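Local structure of adenylate kinase (Desulfovibrio gigas, 2XB4) at residues 34-46 with 59-71. The protein probably catalyses the reversible transfer of the terminal phosphate of ATP to AMP, yielding two ADP, and carries a bound zinc ion. Residues are numbered along the deposited sequence; the frame is centred on the assembly and turned at random.
Sequences IFREHIGGGTELG and VPDDITIPMVLET
M67 lies against H38 where helix 34-40 and the turn after it, in the predicted NMP region of this P-loop kinase fold, pack on helix 61-71, which follows that region; the two helices cross at 103° with their axes 10.0 Å apart. CG of M67 sits over one face of the H38 imidazole, 4.0 Å from the ring centroid and only 9° off the normal, which meets the geometry of a CH-pi contact. The thioether turns obliquely toward a second ring: M67 SD is 5.2 Å from the centroid of F35, a Met-aromatic contact. L45 packs against the same side chain, its CB 3.7 Å from M67 CG, while its CD1 reaches P66 CB at 3.6 Å. H38 NE2 reaches the carbonyl O of M67, which stands above the ring plane on the side of M67 CG, in a weak bond (3.0 Å, 123°); T71 OG1, near the plane at the ring edge, takes part in a second weak bond. E37, its chain extended with CG anti to the backbone N, brings OE1 to T71 OG1, a weak bond whose proton is not settled, and also pairs with K75 in a salt bridge. Next to these polar atoms, I34 CD1 packs on V68 CG2, and both I34 and T71 reach I29 of strand 27-30, joining the contact to the core sheet. F35 CE2 meets CG2 of V59, a predicted AMP-binding residue. The ring's rotation is further set by H38 ND1, hydrogen-bonded to T43 OG1 at 2.8 Å just past the Schellman motif at G42 that ends the helix. The same T43 OG1 accepts the backbone N-H of G46 at 2.9 Å, forming an ST motif.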
# COMPACT_ATOMS: atom_id res chain seq x y z
N ILE A 34 25.47 -8.04 6.22
CA ILE A 34 26.75 -8.74 5.84
C ILE A 34 26.93 -8.66 4.31
O ILE A 34 27.99 -8.25 3.79
CB ILE A 34 26.75 -10.18 6.35
CG1 ILE A 34 26.64 -10.20 7.89
CG2 ILE A 34 28.02 -10.93 5.84
CD1 ILE A 34 26.38 -11.62 8.53
N PHE A 35 25.90 -9.06 3.55
CA PHE A 35 26.03 -9.01 2.07
C PHE A 35 26.29 -7.61 1.56
O PHE A 35 27.16 -7.40 0.73
CB PHE A 35 24.81 -9.67 1.35
CG PHE A 35 24.82 -11.25 1.39
CD1 PHE A 35 25.35 -11.96 2.49
CD2 PHE A 35 24.22 -12.00 0.33
CE1 PHE A 35 25.34 -13.39 2.54
CE2 PHE A 35 24.19 -13.47 0.37
CZ PHE A 35 24.77 -14.15 1.49
N ARG A 36 25.55 -6.61 2.01
CA ARG A 36 25.86 -5.25 1.56
C ARG A 36 27.30 -4.80 1.82
O ARG A 36 27.89 -4.12 0.97
CB ARG A 36 24.88 -4.21 2.15
CG ARG A 36 23.55 -4.15 1.44
CD ARG A 36 22.76 -2.93 1.96
NE ARG A 36 22.61 -2.95 3.42
CZ ARG A 36 21.72 -3.70 4.10
NH1 ARG A 36 20.90 -4.56 3.48
NH2 ARG A 36 21.65 -3.61 5.41
N GLU A 37 27.85 -5.10 3.00
CA GLU A 37 29.28 -4.87 3.26
C GLU A 37 30.20 -5.61 2.22
O GLU A 37 31.17 -5.08 1.72
CB GLU A 37 29.67 -5.34 4.70
CG GLU A 37 31.25 -5.44 4.93
CD GLU A 37 31.71 -5.93 6.35
OE1 GLU A 37 30.85 -5.98 7.23
OE2 GLU A 37 32.90 -6.28 6.57
N HIS A 38 29.92 -6.88 1.94
CA HIS A 38 30.87 -7.64 1.13
C HIS A 38 30.55 -7.58 -0.41
O HIS A 38 31.44 -7.35 -1.26
CB HIS A 38 30.80 -9.04 1.57
CG HIS A 38 31.54 -9.32 2.84
ND1 HIS A 38 32.85 -9.69 2.84
CD2 HIS A 38 31.13 -9.33 4.11
CE1 HIS A 38 33.23 -9.95 4.07
NE2 HIS A 38 32.19 -9.77 4.86
N ILE A 39 29.27 -7.81 -0.74
CA ILE A 39 28.81 -7.77 -2.18
C ILE A 39 28.89 -6.33 -2.73
O ILE A 39 29.57 -6.08 -3.74
CB ILE A 39 27.42 -8.48 -2.45
CG1 ILE A 39 27.55 -9.99 -2.38
CG2 ILE A 39 26.86 -8.21 -3.87
CD1 ILE A 39 27.41 -10.55 -1.05
N GLY A 40 28.26 -5.41 -2.00
CA GLY A 40 28.37 -4.01 -2.28
C GLY A 40 29.79 -3.44 -2.12
O GLY A 40 30.26 -2.73 -3.00
N GLY A 41 30.51 -3.75 -1.07
CA GLY A 41 31.84 -3.23 -0.99
C GLY A 41 32.95 -3.94 -1.81
O GLY A 41 34.13 -3.52 -1.75
N GLY A 42 32.60 -5.03 -2.54
CA GLY A 42 33.63 -5.71 -3.46
C GLY A 42 34.88 -6.25 -2.66
O GLY A 42 36.07 -6.08 -3.07
N THR A 43 34.61 -6.84 -1.49
CA THR A 43 35.66 -7.57 -0.77
C THR A 43 35.97 -8.74 -1.73
O THR A 43 35.22 -8.97 -2.73
CB THR A 43 35.22 -8.05 0.62
OG1 THR A 43 34.09 -8.94 0.48
CG2 THR A 43 34.93 -6.84 1.60
N GLU A 44 37.08 -9.43 -1.51
CA GLU A 44 37.39 -10.58 -2.37
C GLU A 44 36.27 -11.64 -2.22
O GLU A 44 35.83 -12.20 -3.24
CB GLU A 44 38.77 -11.16 -2.13
CG GLU A 44 39.60 -11.61 -3.42
CD GLU A 44 39.66 -10.58 -4.67
OE1 GLU A 44 40.11 -9.41 -4.63
OE2 GLU A 44 39.22 -10.98 -5.76
N LEU A 45 35.76 -11.85 -1.01
CA LEU A 45 34.67 -12.80 -0.85
C LEU A 45 33.45 -12.23 -1.54
O LEU A 45 32.73 -12.99 -2.18
CB LEU A 45 34.34 -13.13 0.61
CG LEU A 45 35.43 -13.90 1.40
CD1 LEU A 45 35.18 -13.81 2.95
CD2 LEU A 45 35.52 -15.35 0.96
N GLY A 46 33.16 -10.93 -1.39
CA GLY A 46 31.98 -10.35 -2.02
C GLY A 46 31.94 -10.45 -3.56
O GLY A 46 30.88 -10.58 -4.14
N VAL A 59 24.67 -18.04 -2.71
CA VAL A 59 26.11 -18.09 -2.42
C VAL A 59 26.40 -19.40 -1.65
O VAL A 59 25.63 -19.76 -0.74
CB VAL A 59 26.53 -16.87 -1.61
CG1 VAL A 59 28.04 -16.93 -1.20
CG2 VAL A 59 26.10 -15.53 -2.35
N PRO A 60 27.45 -20.14 -2.02
CA PRO A 60 27.72 -21.38 -1.29
C PRO A 60 28.18 -21.11 0.17
O PRO A 60 28.77 -20.08 0.44
CB PRO A 60 28.91 -22.03 -2.09
CG PRO A 60 28.88 -21.38 -3.43
CD PRO A 60 28.38 -19.94 -3.13
N ASP A 61 27.94 -22.07 1.07
CA ASP A 61 28.32 -21.93 2.49
C ASP A 61 29.79 -21.70 2.66
O ASP A 61 30.16 -20.97 3.59
CB ASP A 61 27.92 -23.17 3.30
CG ASP A 61 26.44 -23.51 3.21
OD1 ASP A 61 25.57 -22.60 3.03
OD2 ASP A 61 26.15 -24.75 3.36
N ASP A 62 30.64 -22.21 1.74
CA ASP A 62 32.08 -21.97 1.87
C ASP A 62 32.52 -20.57 1.52
O ASP A 62 33.70 -20.23 1.68
CB ASP A 62 32.97 -23.04 1.19
CG ASP A 62 32.89 -23.07 -0.36
OD1 ASP A 62 32.34 -22.15 -1.05
OD2 ASP A 62 33.46 -24.06 -0.91
N ILE A 63 31.57 -19.75 1.05
CA ILE A 63 31.85 -18.35 0.86
C ILE A 63 31.07 -17.52 1.91
O ILE A 63 31.60 -16.56 2.47
CB ILE A 63 31.46 -17.89 -0.59
CG1 ILE A 63 32.40 -18.56 -1.62
CG2 ILE A 63 31.57 -16.40 -0.69
CD1 ILE A 63 31.98 -18.27 -3.07
N THR A 64 29.83 -17.88 2.17
CA THR A 64 29.00 -17.17 3.14
C THR A 64 29.59 -17.23 4.59
O THR A 64 29.66 -16.21 5.27
CB THR A 64 27.60 -17.83 3.14
OG1 THR A 64 26.97 -17.54 1.87
CG2 THR A 64 26.77 -17.18 4.24
N ILE A 65 30.07 -18.39 5.03
CA ILE A 65 30.55 -18.53 6.40
C ILE A 65 31.79 -17.62 6.55
O ILE A 65 31.81 -16.82 7.47
CB ILE A 65 30.92 -19.98 6.73
CG1 ILE A 65 29.65 -20.87 6.76
CG2 ILE A 65 31.65 -20.05 8.11
CD1 ILE A 65 28.72 -20.55 7.81
N PRO A 66 32.78 -17.69 5.62
CA PRO A 66 33.90 -16.70 5.78
C PRO A 66 33.46 -15.23 5.74
O PRO A 66 34.04 -14.40 6.45
CB PRO A 66 34.83 -17.01 4.60
CG PRO A 66 34.50 -18.36 4.12
CD PRO A 66 33.14 -18.80 4.69
N MET A 67 32.46 -14.91 4.93
CA MET A 67 31.90 -13.56 5.01
C MET A 67 31.40 -13.18 6.36
O MET A 67 31.70 -12.05 6.82
CB MET A 67 30.75 -13.38 4.01
CG MET A 67 31.24 -13.33 2.64
SD MET A 67 29.96 -12.95 1.35
CE MET A 67 30.85 -11.94 0.29
N VAL A 68 30.57 -14.05 6.95
CA VAL A 68 30.05 -13.79 8.26
C VAL A 68 31.22 -13.57 9.24
O VAL A 68 31.25 -12.58 10.00
CB VAL A 68 29.09 -14.95 8.75
CG1 VAL A 68 28.78 -14.73 10.25
CG2 VAL A 68 27.83 -15.01 7.83
N LEU A 69 32.20 -14.48 9.22
CA LEU A 69 33.31 -14.34 10.21
C LEU A 69 34.09 -13.04 10.00
O LEU A 69 34.53 -12.42 11.01
CB LEU A 69 34.30 -15.49 10.09
CG LEU A 69 34.05 -16.67 11.02
CD1 LEU A 69 34.61 -16.27 12.39
CD2 LEU A 69 32.58 -17.14 11.01
N GLU A 70 34.30 -12.62 8.73
CA GLU A 70 35.01 -11.37 8.47
C GLU A 70 34.26 -10.18 9.04
O GLU A 70 34.88 -9.22 9.52
CB GLU A 70 35.22 -11.12 6.96
CG GLU A 70 36.32 -12.02 6.43
CD GLU A 70 36.95 -11.58 5.08
OE1 GLU A 70 36.43 -10.67 4.34
OE2 GLU A 70 37.98 -12.26 4.75
N THR A 71 32.93 -10.18 8.92
CA THR A 71 32.11 -9.10 9.49
C THR A 71 32.13 -9.08 11.01
O THR A 71 32.25 -8.03 11.65
CB THR A 71 30.62 -9.23 8.93
OG1 THR A 71 30.75 -9.01 7.51
CG2 THR A 71 29.70 -8.09 9.48
O HOH W 1 37.24 -11.04 1.60